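Local coordinates for protein trehalose-6-phosphate phosphatase (Neosartorya fumigata, PDB 5DXL) that belongs to the trehalose-phosphatase family of the HAD superfamily, with a Rossmann-like core and a second, smaller antiparallel sheet, at residues R21-Y27 with R59-I65; D69-L73 with L85-H89; G78-G84 with R94-S98; F211-D217 with H237-V243. The contacts are given in a common frame with arbitrary orientation. Residues are numbered along the deposited sequence.

Interaction 1. Residues R21-Y27 with R59-I65; sequences RLFMFDY and RNAVWII
Parallel strands 21-25 and 60-65 run with axes 4.7 Å and 10° apart, Arg21 pairing with Asn60 and Phe25 with Ile64. Backbone hydrogen bonds alternate: Arg21 N to Arg59 O (2.8 Å), Ala61 N to Arg21 O (2.9 Å), Phe23 N to Ala61 O (2.8 Å), Trp63 N to Phe23 O (2.9 Å), Phe25 N to Trp63 O (2.9 Å), Ile65 N to Phe25 O (2.8 Å). Arg21 NH1 donates to Asn60 OD1 (2.8 Å), although like charges crowd here, Arg21 NH2 lying 3.3 Å from Arg59 NH1; a salt bridge from Arg59 to Asp57 offsets this. On one face Phe25 CD2 meets Ile64 CD1 (4.0 Å) beside Phe23 and Val62; on the other, Leu22 (t, p) sets CD1 4.0 Å from Trp63 CD1, near selenomethionine Met24 and Ala61. Asp26 opens the DxDGT signature of HAD proteins; Lys190 forms a salt bridge with Asp26 OD1 and a hydrogen bond with Ile65 O. Crossover helix 45-56 packs on the Phe23 face, helix 190-199 on the Leu22 face, and strand 211-216 flanks strand 21-25.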
loop_
_atom_site.group_PDB
_atom_site.type_symbol
_atom_site.label_atom_id
_atom_site.label_comp_id
_atom_site.label_asym_id
_atom_site.label_seq_id
_atom_site.Cartn_x
_atom_site.Cartn_y
_atom_site.Cartn_z
ATOM N N ARG A 21 -1.271 18.940 -1.501
ATOM C CA ARG A 21 -0.641 17.817 -2.206
ATOM C C ARG A 21 -0.764 16.544 -1.390
ATOM O O ARG A 21 -0.655 16.578 -0.163
ATOM C CB ARG A 21 0.841 18.095 -2.480
ATOM C CG ARG A 21 1.180 19.325 -3.335
ATOM C CD ARG A 21 1.232 20.586 -2.496
ATOM N NE ARG A 21 1.966 21.641 -3.187
ATOM C CZ ARG A 21 3.191 22.045 -2.877
ATOM N NH1 ARG A 21 3.858 21.495 -1.867
ATOM N NH2 ARG A 21 3.744 23.023 -3.583
ATOM N N LEU A 22 -0.968 15.421 -2.077
ATOM C CA LEU A 22 -1.033 14.119 -1.417
ATOM C C LEU A 22 -0.008 13.183 -2.032
ATOM O O LEU A 22 0.045 13.046 -3.255
ATOM C CB LEU A 22 -2.431 13.518 -1.543
ATOM C CG LEU A 22 -2.607 12.072 -1.081
ATOM C CD1 LEU A 22 -2.366 11.921 0.421
ATOM C CD2 LEU A 22 -4.002 11.581 -1.448
ATOM N N PHE A 23 0.816 12.574 -1.180
ATOM C CA PHE A 23 1.825 11.600 -1.619
ATOM C C PHE A 23 1.562 10.250 -0.972
ATOM O O PHE A 23 1.361 10.173 0.242
ATOM C CB PHE A 23 3.234 12.068 -1.242
ATOM C CG PHE A 23 3.685 13.311 -1.961
ATOM C CD1 PHE A 23 4.443 13.220 -3.112
ATOM C CD2 PHE A 23 3.374 14.572 -1.464
ATOM C CE1 PHE A 23 4.871 14.364 -3.773
ATOM C CE2 PHE A 23 3.793 15.719 -2.128
ATOM C CZ PHE A 23 4.551 15.619 -3.268
HETATM N N MSE A 24 1.533 9.184 -1.765
HETATM C CA MSE A 24 1.398 7.844 -1.215
HETATM C C MSE A 24 2.493 6.969 -1.817
HETATM O O MSE A 24 2.503 6.728 -3.028
HETATM C CB MSE A 24 -0.008 7.287 -1.502
HETATM C CG MSE A 24 -1.103 8.131 -0.852
HETATM SE SE MSE A 24 -2.952 7.530 -1.179
HETATM C CE MSE A 24 -3.062 7.817 -3.087
ATOM N N PHE A 25 3.414 6.517 -0.970
ATOM C CA PHE A 25 4.566 5.729 -1.409
ATOM C C PHE A 25 4.591 4.348 -0.788
ATOM O O PHE A 25 4.526 4.238 0.434
ATOM C CB PHE A 25 5.884 6.398 -0.986
ATOM C CG PHE A 25 6.032 7.832 -1.411
ATOM C CD1 PHE A 25 5.623 8.266 -2.663
ATOM C CD2 PHE A 25 6.601 8.739 -0.552
ATOM C CE1 PHE A 25 5.795 9.604 -3.038
ATOM C CE2 PHE A 25 6.792 10.071 -0.923
ATOM C CZ PHE A 25 6.400 10.499 -2.160
ATOM N N ASP A 26 4.734 3.305 -1.602
ATOM C CA ASP A 26 5.226 2.041 -1.071
ATOM C C ASP A 26 6.673 2.304 -0.644
ATOM O O ASP A 26 7.286 3.277 -1.089
ATOM C CB ASP A 26 5.111 0.927 -2.128
ATOM C CG ASP A 26 5.265 -0.485 -1.552
ATOM O OD1 ASP A 26 5.500 -0.656 -0.348
ATOM O OD2 ASP A 26 5.133 -1.443 -2.338
ATOM N N TYR A 27 7.215 1.465 0.237
ATOM C CA TYR A 27 8.588 1.670 0.685
ATOM C C TYR A 27 9.557 0.729 -0.058
ATOM O O TYR A 27 10.288 1.163 -0.949
ATOM C CB TYR A 27 8.708 1.487 2.213
ATOM C CG TYR A 27 10.135 1.616 2.658
ATOM C CD1 TYR A 27 10.796 2.833 2.544
ATOM C CD2 TYR A 27 10.837 0.519 3.134
ATOM C CE1 TYR A 27 12.124 2.964 2.908
ATOM C CE2 TYR A 27 12.174 0.637 3.502
ATOM C CZ TYR A 27 12.804 1.860 3.381
ATOM O OH TYR A 27 14.123 1.993 3.742
ATOM N N ARG A 59 1.840 21.909 3.143
ATOM C CA ARG A 59 0.960 21.756 1.993
ATOM C C ARG A 59 0.934 20.293 1.561
ATOM O O ARG A 59 0.045 19.885 0.823
ATOM C CB ARG A 59 1.415 22.632 0.831
ATOM C CG ARG A 59 1.404 24.143 1.142
ATOM C CD ARG A 59 2.010 24.933 -0.012
ATOM N NE ARG A 59 3.434 24.653 -0.184
ATOM C CZ ARG A 59 4.203 25.153 -1.151
ATOM N NH1 ARG A 59 3.689 25.984 -2.059
ATOM N NH2 ARG A 59 5.491 24.834 -1.198
ATOM N N ASN A 60 1.919 19.526 2.022
ATOM C CA ASN A 60 2.035 18.117 1.630
ATOM C C ASN A 60 1.500 17.184 2.706
ATOM O O ASN A 60 1.749 17.372 3.892
ATOM C CB ASN A 60 3.496 17.743 1.339
ATOM C CG ASN A 60 4.098 18.560 0.201
ATOM O OD1 ASN A 60 3.385 19.036 -0.677
ATOM N ND2 ASN A 60 5.413 18.703 0.207
ATOM N N ALA A 61 0.763 16.164 2.284
ATOM C CA ALA A 61 0.427 15.058 3.166
ATOM C C ALA A 61 1.192 13.861 2.623
ATOM O O ALA A 61 0.936 13.424 1.497
ATOM C CB ALA A 61 -1.087 14.787 3.187
ATOM N N VAL A 62 2.137 13.353 3.403
ATOM C CA VAL A 62 3.054 12.333 2.904
ATOM C C VAL A 62 2.827 11.021 3.638
ATOM O O VAL A 62 2.965 10.953 4.866
ATOM C CB VAL A 62 4.532 12.782 3.064
ATOM C CG1 VAL A 62 5.471 11.734 2.489
ATOM C CG2 VAL A 62 4.763 14.132 2.374
ATOM N N TRP A 63 2.470 9.992 2.874
ATOM C CA TRP A 63 2.152 8.677 3.426
ATOM C C TRP A 63 3.108 7.601 2.946
ATOM O O TRP A 63 3.415 7.522 1.749
ATOM C CB TRP A 63 0.722 8.271 3.052
ATOM C CG TRP A 63 -0.291 8.973 3.897
ATOM C CD1 TRP A 63 -0.833 10.202 3.677
ATOM C CD2 TRP A 63 -0.848 8.496 5.123
ATOM N NE1 TRP A 63 -1.716 10.518 4.694
ATOM C CE2 TRP A 63 -1.739 9.482 5.592
ATOM C CE3 TRP A 63 -0.689 7.320 5.863
ATOM C CZ2 TRP A 63 -2.470 9.324 6.768
ATOM C CZ3 TRP A 63 -1.414 7.170 7.036
ATOM C CH2 TRP A 63 -2.292 8.169 7.473
ATOM N N ILE A 64 3.567 6.777 3.886
ATOM C CA ILE A 64 4.300 5.553 3.572
ATOM C C ILE A 64 3.331 4.383 3.801
ATOM O O ILE A 64 2.793 4.240 4.902
ATOM C CB ILE A 64 5.553 5.380 4.462
ATOM C CG1 ILE A 64 6.429 6.638 4.476
ATOM C CG2 ILE A 64 6.382 4.156 4.028
ATOM C CD1 ILE A 64 6.848 7.116 3.099
ATOM N N ILE A 65 3.091 3.572 2.768
ATOM C CA ILE A 65 2.105 2.493 2.832
ATOM C C ILE A 65 2.833 1.192 2.547
ATOM O O ILE A 65 3.154 0.892 1.407
ATOM C CB ILE A 65 0.956 2.741 1.842
ATOM C CG1 ILE A 65 0.334 4.115 2.108
ATOM C CG2 ILE A 65 -0.119 1.656 1.966
ATOM C CD1 ILE A 65 -0.651 4.554 1.041
#

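Interaction 2. Residues D69-L73 with L85-H89; sequences DQAFL and LSAEH
Asp69 occupies the N-cap position of helix 70-77, yet its carboxylate makes no capping bond; Asp69 CA lies 5.1 Å from Glu88 CA and 3.5 Å from Glu88 CG. An N-H of the first turn is met from across the contact: Gln70 N donates to Glu88 OE2 at 2.9 Å. Glu88, just past the end of strand 84-87, has left-handed backbone angles (56/49) and an m, t side chain reaching back to the helix, and its OE1 forms a salt bridge with Arg136. Gln70 CA sits 5.1 Å from Ala87 CA and 3.6 Å from Ala87 CB. In the beta-alpha-beta unit 60-65, 70-77, 84-87, the start of the crossover helix here meets the C-terminal end of the following strand. Ala71 N donates to a water at 2.9 Å, which gives a weak bond to Glu88 OE2 at 3.3 Å. Two residues on, Leu73 (m, t) points at the strand and sets CD1 3.6 Å from both Ala87 CB and Ser86 O.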
loop_
_atom_site.group_PDB
_atom_site.type_symbol
_atom_site.label_atom_id
_atom_site.label_comp_id
_atom_site.label_asym_id
_atom_site.label_seq_id
_atom_site.Cartn_x
_atom_site.Cartn_y
_atom_site.Cartn_z
ATOM N N ASP A 69 6.699 -4.136 9.381
ATOM C CA ASP A 69 6.211 -4.058 10.755
ATOM C C ASP A 69 6.050 -2.620 11.231
ATOM O O ASP A 69 6.810 -1.731 10.835
ATOM C CB ASP A 69 7.168 -4.757 11.732
ATOM C CG ASP A 69 7.220 -6.255 11.559
ATOM O OD1 ASP A 69 6.403 -6.835 10.808
ATOM O OD2 ASP A 69 8.100 -6.857 12.204
ATOM N N GLN A 70 5.087 -2.412 12.118
ATOM C CA GLN A 70 4.931 -1.138 12.807
ATOM C C GLN A 70 6.245 -0.713 13.455
ATOM O O GLN A 70 6.668 0.439 13.339
ATOM C CB GLN A 70 3.820 -1.257 13.856
ATOM C CG GLN A 70 3.649 -0.072 14.778
ATOM C CD GLN A 70 2.685 -0.384 15.906
ATOM O OE1 GLN A 70 2.341 -1.547 16.138
ATOM N NE2 GLN A 70 2.246 0.644 16.617
ATOM N N ALA A 71 6.909 -1.654 14.115
ATOM C CA ALA A 71 8.137 -1.326 14.830
ATOM C C ALA A 71 9.251 -0.865 13.890
ATOM O O ALA A 71 10.077 -0.015 14.265
ATOM C CB ALA A 71 8.598 -2.523 15.659
ATOM N N PHE A 72 9.263 -1.389 12.667
ATOM C CA PHE A 72 10.266 -1.012 11.681
ATOM C C PHE A 72 10.033 0.412 11.194
ATOM O O PHE A 72 10.958 1.233 11.173
ATOM C CB PHE A 72 10.258 -1.975 10.490
ATOM C CG PHE A 72 11.270 -1.635 9.428
ATOM C CD1 PHE A 72 10.940 -0.787 8.379
ATOM C CD2 PHE A 72 12.551 -2.171 9.477
ATOM C CE1 PHE A 72 11.874 -0.474 7.404
ATOM C CE2 PHE A 72 13.486 -1.868 8.500
ATOM C CZ PHE A 72 13.146 -1.018 7.461
ATOM N N LEU A 73 8.801 0.712 10.796
ATOM C CA LEU A 73 8.505 2.049 10.287
ATOM C C LEU A 73 8.734 3.075 11.386
ATOM O O LEU A 73 9.300 4.135 11.140
ATOM C CB LEU A 73 7.064 2.163 9.775
ATOM C CG LEU A 73 6.718 1.359 8.519
ATOM C CD1 LEU A 73 5.318 1.744 8.068
ATOM C CD2 LEU A 73 7.738 1.568 7.404
ATOM N N LEU A 85 1.929 6.963 8.470
ATOM C CA LEU A 85 2.514 5.623 8.341
ATOM C C LEU A 85 1.427 4.557 8.340
ATOM O O LEU A 85 0.587 4.527 9.228
ATOM C CB LEU A 85 3.515 5.352 9.471
ATOM C CG LEU A 85 4.666 6.369 9.551
ATOM C CD1 LEU A 85 5.459 6.129 10.836
ATOM C CD2 LEU A 85 5.582 6.285 8.316
ATOM N N SER A 86 1.459 3.687 7.336
ATOM C CA SER A 86 0.572 2.525 7.267
ATOM C C SER A 86 1.456 1.288 7.252
ATOM O O SER A 86 2.258 1.113 6.336
ATOM C CB SER A 86 -0.321 2.587 6.028
ATOM O OG SER A 86 -1.037 1.364 5.845
ATOM N N ALA A 87 1.354 0.472 8.297
ATOM C CA ALA A 87 2.256 -0.666 8.475
ATOM C C ALA A 87 1.501 -1.981 8.486
ATOM O O ALA A 87 0.289 -2.002 8.721
ATOM C CB ALA A 87 3.055 -0.512 9.774
ATOM N N GLU A 88 2.233 -3.062 8.219
ATOM C CA GLU A 88 1.721 -4.428 8.349
ATOM C C GLU A 88 0.459 -4.621 7.518
ATOM O O GLU A 88 -0.552 -5.129 7.990
ATOM C CB GLU A 88 1.484 -4.766 9.830
ATOM C CG GLU A 88 2.777 -4.725 10.614
ATOM C CD GLU A 88 2.659 -5.211 12.052
ATOM O OE1 GLU A 88 1.899 -6.173 12.309
ATOM O OE2 GLU A 88 3.338 -4.622 12.925
ATOM N N HIS A 89 0.537 -4.191 6.263
ATOM C CA HIS A 89 -0.542 -4.391 5.304
ATOM C C HIS A 89 -1.870 -3.824 5.805
ATOM O O HIS A 89 -2.886 -4.525 5.848
ATOM C CB HIS A 89 -0.671 -5.885 4.970
ATOM C CG HIS A 89 0.598 -6.490 4.450
ATOM N ND1 HIS A 89 1.511 -7.127 5.264
ATOM C CD2 HIS A 89 1.121 -6.520 3.203
ATOM C CE1 HIS A 89 2.531 -7.542 4.534
ATOM N NE2 HIS A 89 2.319 -7.187 3.281
HETATM O O HOH W 1 5.883 -4.241 15.025
#

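Interaction 3. Residues G78-G84 with R94-S98; sequences GHIPELG and RQPRS
Arg94 (chi1 t, chi2 t, chi3 p) drives its guanidinium into the loop 78-84, where backbone carbonyls ring its edge. Arg94 NH1 donates to Gly78 O at 2.9 Å, Arg94 NH2 to Leu83 O at 2.8 Å and Ile80 O at 2.9 Å, and Arg94 NE weakly to Leu83 O at 3.5 Å. Ile80 O is doubly used, since it also takes Leu83 N at 3.1 Å to close the type I turn Ile80-Leu83. That turn, between helix 70-77 and strand 84-87, faces a type II turn, Gln95-Ser98, beyond strand 92-94, so the contact ties two connections at one end of the main sheet. The second turn closes with Ser98 N to Gln95 O (3.1 Å) and places Arg97 at positive phi. Pro81 O accepts Arg97 N at 2.8 Å and a water at 2.8 Å, the same water donating to Ser98 O at 2.7 Å. Gly84 CA approaches Arg94 O to 3.3 Å, and Glu82 CG lies over a face of the Arg97 guanidinium.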
loop_
_atom_site.group_PDB
_atom_site.type_symbol
_atom_site.label_atom_id
_atom_site.label_comp_id
_atom_site.label_asym_id
_atom_site.label_seq_id
_atom_site.Cartn_x
_atom_site.Cartn_y
_atom_site.Cartn_z
ATOM N N GLY A 78 9.839 7.041 12.010
ATOM C CA GLY A 78 8.884 7.622 12.936
ATOM C C GLY A 78 9.326 8.941 13.554
ATOM O O GLY A 78 8.511 9.667 14.119
ATOM N N HIS A 79 10.618 9.241 13.436
ATOM C CA HIS A 79 11.161 10.493 13.953
ATOM C C HIS A 79 10.769 11.689 13.087
ATOM O O HIS A 79 11.027 12.839 13.463
ATOM C CB HIS A 79 12.678 10.412 14.034
ATOM C CG HIS A 79 13.324 10.291 12.692
ATOM N ND1 HIS A 79 13.259 9.137 11.942
ATOM C CD2 HIS A 79 13.993 11.196 11.941
ATOM C CE1 HIS A 79 13.898 9.324 10.798
ATOM N NE2 HIS A 79 14.345 10.568 10.771
ATOM N N ILE A 80 10.199 11.424 11.911
ATOM C CA ILE A 80 9.642 12.475 11.059
ATOM C C ILE A 80 8.163 12.584 11.408
ATOM O O ILE A 80 7.341 11.799 10.946
ATOM C CB ILE A 80 9.835 12.163 9.569
ATOM C CG1 ILE A 80 11.320 11.916 9.281
ATOM C CG2 ILE A 80 9.280 13.294 8.700
ATOM C CD1 ILE A 80 11.592 11.246 7.954
ATOM N N PRO A 81 7.809 13.555 12.255
ATOM C CA PRO A 81 6.467 13.516 12.842
ATOM C C PRO A 81 5.354 13.716 11.817
ATOM O O PRO A 81 4.247 13.231 12.023
ATOM C CB PRO A 81 6.501 14.668 13.859
ATOM C CG PRO A 81 7.562 15.584 13.359
ATOM C CD PRO A 81 8.598 14.710 12.717
ATOM N N GLU A 82 5.657 14.390 10.715
ATOM C CA GLU A 82 4.634 14.686 9.724
ATOM C C GLU A 82 4.265 13.497 8.841
ATOM O O GLU A 82 3.277 13.553 8.115
ATOM C CB GLU A 82 5.088 15.849 8.828
ATOM C CG GLU A 82 5.365 17.169 9.571
ATOM C CD GLU A 82 6.758 17.246 10.153
ATOM O OE1 GLU A 82 7.529 16.271 10.039
ATOM O OE2 GLU A 82 7.093 18.300 10.741
ATOM N N LEU A 83 5.061 12.432 8.869
ATOM C CA LEU A 83 4.745 11.301 7.996
ATOM C C LEU A 83 3.526 10.560 8.488
ATOM O O LEU A 83 3.438 10.213 9.667
ATOM C CB LEU A 83 5.898 10.307 7.915
ATOM C CG LEU A 83 7.163 10.678 7.167
ATOM C CD1 LEU A 83 8.122 9.484 7.245
ATOM C CD2 LEU A 83 6.835 11.002 5.713
ATOM N N GLY A 84 2.604 10.287 7.574
ATOM C CA GLY A 84 1.584 9.288 7.831
ATOM C C GLY A 84 2.186 7.915 7.577
ATOM O O GLY A 84 2.897 7.728 6.594
ATOM N N ARG A 94 -0.624 5.401 11.624
ATOM C CA ARG A 94 -0.298 6.595 12.403
ATOM C C ARG A 94 -0.560 7.809 11.534
ATOM O O ARG A 94 0.037 7.937 10.463
ATOM C CB ARG A 94 1.156 6.582 12.882
ATOM C CG ARG A 94 1.492 7.796 13.802
ATOM C CD ARG A 94 3.018 8.080 13.965
ATOM N NE ARG A 94 3.600 8.779 12.812
ATOM C CZ ARG A 94 4.870 9.188 12.763
ATOM N NH1 ARG A 94 5.669 8.955 13.808
ATOM N NH2 ARG A 94 5.350 9.811 11.671
ATOM N N GLN A 95 -1.469 8.684 11.968
ATOM C CA GLN A 95 -1.758 9.904 11.217
ATOM C C GLN A 95 -0.574 10.863 11.297
ATOM O O GLN A 95 0.157 10.865 12.284
ATOM C CB GLN A 95 -3.010 10.608 11.763
ATOM C CG GLN A 95 -4.319 9.836 11.627
ATOM C CD GLN A 95 -4.749 9.669 10.178
ATOM O OE1 GLN A 95 -4.544 10.552 9.343
ATOM N NE2 GLN A 95 -5.358 8.534 9.877
ATOM N N PRO A 96 -0.399 11.705 10.267
ATOM C CA PRO A 96 0.570 12.798 10.366
ATOM C C PRO A 96 0.410 13.601 11.662
ATOM O O PRO A 96 -0.721 13.946 12.036
ATOM C CB PRO A 96 0.241 13.663 9.143
ATOM C CG PRO A 96 -0.259 12.653 8.131
ATOM C CD PRO A 96 -1.067 11.665 8.955
ATOM N N ARG A 97 1.539 13.837 12.332
ATOM C CA ARG A 97 1.651 14.699 13.513
ATOM C C ARG A 97 0.971 14.111 14.744
ATOM O O ARG A 97 0.758 14.809 15.735
ATOM C CB ARG A 97 1.106 16.107 13.205
ATOM C CG ARG A 97 1.890 16.830 12.102
ATOM C CD ARG A 97 1.316 18.215 11.753
ATOM N NE ARG A 97 2.021 18.760 10.588
ATOM C CZ ARG A 97 1.798 18.363 9.336
ATOM N NH1 ARG A 97 0.870 17.446 9.078
ATOM N NH2 ARG A 97 2.500 18.881 8.339
ATOM N N SER A 98 0.661 12.818 14.691
ATOM C CA SER A 98 0.146 12.106 15.862
ATOM C C SER A 98 1.188 11.124 16.379
ATOM O O SER A 98 1.917 10.515 15.595
ATOM C CB SER A 98 -1.148 11.361 15.522
ATOM O OG SER A 98 -1.564 10.564 16.620
HETATM O O HOH W 2 3.917 11.927 14.480
#

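Interaction 4. Residues F211-D217 with H237-V243; sequences FVLCLGD and HVFSVTV
This is a buried parallel strand pair within the central sheet of the HAD core: strands 211-216 and 238-243 are the two beta elements of a beta-alpha-beta unit whose crossover is helix 222-229. The axes lie 4.8 Å apart and only 5° from parallel, with Val212 opposite Val238 and Gly216 opposite Thr242. Backbone hydrogen bonds run Val212 N to His237 O (2.8 Å), Phe239 N to Val212 O (2.8 Å), Cys214 N to Phe239 O (2.9 Å), Val241 N to Cys214 O (2.8 Å), a weak Gly216 N to Val241 O (3.3 Å), and Val243 N to Gly216 O (2.9 Å). CA-H...O contacts such as Leu215 CA to Val241 O (3.3 Å) supplement them. On one face Leu213 (t, p) brings CD1 3.7 Å from Val241 CG2, and Leu215 CD2 lies 3.5 Å from Val241 CB; the rings of Phe211 and Phe239 meet obliquely, centroids 5.6 Å apart. Val212, Val238, Cys214 and Ser240 point to the other face. At the C-terminal end, Gly216 and Asp217 begin a GDD sequence, as in HAD motif IV, and Lys248 NZ hydrogen-bonds both Thr242 OG1 and Asp217 O. Helix 222-229 packs on Cys214 and Ser240, helix 8-17 on Phe211 and Phe239, while strand 21-25 hydrogen-bonds strand 211-216 on the side away from strand 238-243.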
loop_
_atom_site.group_PDB
_atom_site.type_symbol
_atom_site.label_atom_id
_atom_site.label_comp_id
_atom_site.label_asym_id
_atom_site.label_seq_id
_atom_site.Cartn_x
_atom_site.Cartn_y
_atom_site.Cartn_z
ATOM N N PHE A 211 -2.976 17.869 -6.319
ATOM C CA PHE A 211 -1.797 17.113 -6.734
ATOM C C PHE A 211 -1.765 15.820 -5.942
ATOM O O PHE A 211 -1.791 15.841 -4.713
ATOM C CB PHE A 211 -0.525 17.934 -6.510
ATOM C CG PHE A 211 0.760 17.210 -6.841
ATOM C CD1 PHE A 211 1.395 17.407 -8.057
ATOM C CD2 PHE A 211 1.352 16.360 -5.908
ATOM C CE1 PHE A 211 2.591 16.765 -8.352
ATOM C CE2 PHE A 211 2.551 15.714 -6.198
ATOM C CZ PHE A 211 3.171 15.917 -7.408
ATOM N N VAL A 212 -1.717 14.696 -6.650
ATOM C CA VAL A 212 -1.559 13.386 -6.018
ATOM C C VAL A 212 -0.441 12.649 -6.727
ATOM O O VAL A 212 -0.474 12.503 -7.946
ATOM C CB VAL A 212 -2.842 12.534 -6.084
ATOM C CG1 VAL A 212 -2.623 11.199 -5.395
ATOM C CG2 VAL A 212 -4.011 13.284 -5.455
ATOM N N LEU A 213 0.569 12.225 -5.975
ATOM C CA LEU A 213 1.620 11.371 -6.526
ATOM C C LEU A 213 1.612 10.059 -5.778
ATOM O O LEU A 213 1.780 10.026 -4.553
ATOM C CB LEU A 213 2.990 12.035 -6.413
ATOM C CG LEU A 213 4.197 11.184 -6.855
ATOM C CD1 LEU A 213 4.122 10.784 -8.330
ATOM C CD2 LEU A 213 5.487 11.958 -6.610
ATOM N N CYS A 214 1.409 8.977 -6.517
ATOM C CA CYS A 214 1.277 7.659 -5.926
ATOM C C CYS A 214 2.266 6.731 -6.595
ATOM O O CYS A 214 2.216 6.559 -7.810
ATOM C CB CYS A 214 -0.152 7.157 -6.094
ATOM S SG CYS A 214 -0.465 5.468 -5.527
ATOM N N LEU A 215 3.163 6.157 -5.797
ATOM C CA LEU A 215 4.291 5.375 -6.310
ATOM C C LEU A 215 4.358 3.986 -5.697
ATOM O O LEU A 215 4.240 3.826 -4.478
ATOM C CB LEU A 215 5.609 6.109 -6.030
ATOM C CG LEU A 215 5.923 7.277 -6.974
ATOM C CD1 LEU A 215 6.735 8.353 -6.256
ATOM C CD2 LEU A 215 6.712 6.732 -8.150
ATOM N N GLY A 216 4.587 2.985 -6.541
ATOM C CA GLY A 216 4.696 1.616 -6.064
ATOM C C GLY A 216 5.229 0.709 -7.155
ATOM O O GLY A 216 5.047 0.985 -8.343
ATOM N N ASP A 217 5.871 -0.385 -6.751
ATOM C CA ASP A 217 6.523 -1.274 -7.711
ATOM C C ASP A 217 5.831 -2.609 -7.916
ATOM O O ASP A 217 6.118 -3.300 -8.888
ATOM C CB ASP A 217 7.955 -1.562 -7.266
ATOM C CG ASP A 217 8.004 -2.356 -5.976
ATOM O OD1 ASP A 217 7.347 -1.933 -5.009
ATOM O OD2 ASP A 217 8.706 -3.390 -5.927
ATOM N N HIS A 237 -4.425 16.084 -12.338
ATOM C CA HIS A 237 -4.066 16.317 -10.934
ATOM C C HIS A 237 -3.456 15.067 -10.296
ATOM O O HIS A 237 -2.909 15.132 -9.192
ATOM C CB HIS A 237 -5.290 16.732 -10.110
ATOM C CG HIS A 237 -5.839 18.082 -10.457
ATOM N ND1 HIS A 237 -5.345 18.848 -11.489
ATOM C CD2 HIS A 237 -6.829 18.808 -9.888
ATOM C CE1 HIS A 237 -6.012 19.988 -11.548
ATOM N NE2 HIS A 237 -6.921 19.986 -10.589
ATOM N N VAL A 238 -3.570 13.936 -10.979
ATOM C CA VAL A 238 -3.194 12.644 -10.402
ATOM C C VAL A 238 -2.084 11.985 -11.200
ATOM O O VAL A 238 -2.186 11.845 -12.417
ATOM C CB VAL A 238 -4.396 11.682 -10.339
ATOM C CG1 VAL A 238 -3.970 10.312 -9.824
ATOM C CG2 VAL A 238 -5.495 12.262 -9.471
ATOM N N PHE A 239 -1.021 11.584 -10.505
ATOM C CA PHE A 239 0.106 10.903 -11.115
ATOM C C PHE A 239 0.299 9.560 -10.427
ATOM O O PHE A 239 0.965 9.474 -9.380
ATOM C CB PHE A 239 1.384 11.751 -11.017
ATOM C CG PHE A 239 1.255 13.112 -11.643
ATOM C CD1 PHE A 239 0.695 14.164 -10.933
ATOM C CD2 PHE A 239 1.710 13.341 -12.929
ATOM C CE1 PHE A 239 0.575 15.421 -11.505
ATOM C CE2 PHE A 239 1.600 14.598 -13.506
ATOM C CZ PHE A 239 1.027 15.638 -12.788
ATOM N N SER A 240 -0.294 8.526 -11.014
ATOM C CA SER A 240 -0.080 7.146 -10.589
ATOM C C SER A 240 1.114 6.609 -11.358
ATOM O O SER A 240 1.111 6.575 -12.594
ATOM C CB SER A 240 -1.312 6.278 -10.840
ATOM O OG SER A 240 -2.374 6.620 -9.953
ATOM N N VAL A 241 2.139 6.210 -10.615
ATOM C CA VAL A 241 3.427 5.890 -11.209
ATOM C C VAL A 241 3.932 4.556 -10.697
ATOM O O VAL A 241 4.139 4.391 -9.501
ATOM C CB VAL A 241 4.478 6.972 -10.875
ATOM C CG1 VAL A 241 5.772 6.724 -11.653
ATOM C CG2 VAL A 241 3.952 8.380 -11.147
ATOM N N THR A 242 4.123 3.595 -11.594
ATOM C CA THR A 242 4.735 2.331 -11.194
ATOM C C THR A 242 6.250 2.427 -11.293
ATOM O O THR A 242 6.785 3.212 -12.075
ATOM C CB THR A 242 4.235 1.143 -12.051
ATOM O OG1 THR A 242 4.652 -0.086 -11.443
ATOM C CG2 THR A 242 4.773 1.213 -13.499
ATOM N N VAL A 243 6.939 1.654 -10.468
ATOM C CA VAL A 243 8.382 1.549 -10.566
ATOM C C VAL A 243 8.669 0.279 -11.367
ATOM O O VAL A 243 8.310 -0.830 -10.950
ATOM C CB VAL A 243 9.036 1.524 -9.183
ATOM C CG1 VAL A 243 10.544 1.347 -9.297
ATOM C CG2 VAL A 243 8.716 2.823 -8.458
#

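How the interactions relate
Interactions 1 and 4 are consecutive strand pairs of one sheet, with centres about 10 Å apart; Leu22 N to Phe211 O (2.8 Å) and Leu22 O to Leu213 N (2.9 Å) join them. Strand 60-65 pairs on its other side with the parallel strand 84-87: Val62 O meets Gly84 N at 2.8 Å and Ile64 O meets Ser86 N at 2.8 Å, so interaction 1 touches both 3 and 2. Interactions 2 and 3 alternate along the chain and meet where Leu85 O lies 2.8 Å from Arg94 N. Asp26 and Asp217, at neighbouring strand ends, bring carboxylates close together, consistent with the usual HAD active-site position. Interaction 3, centred about 21 Å from interaction 4, does not touch it.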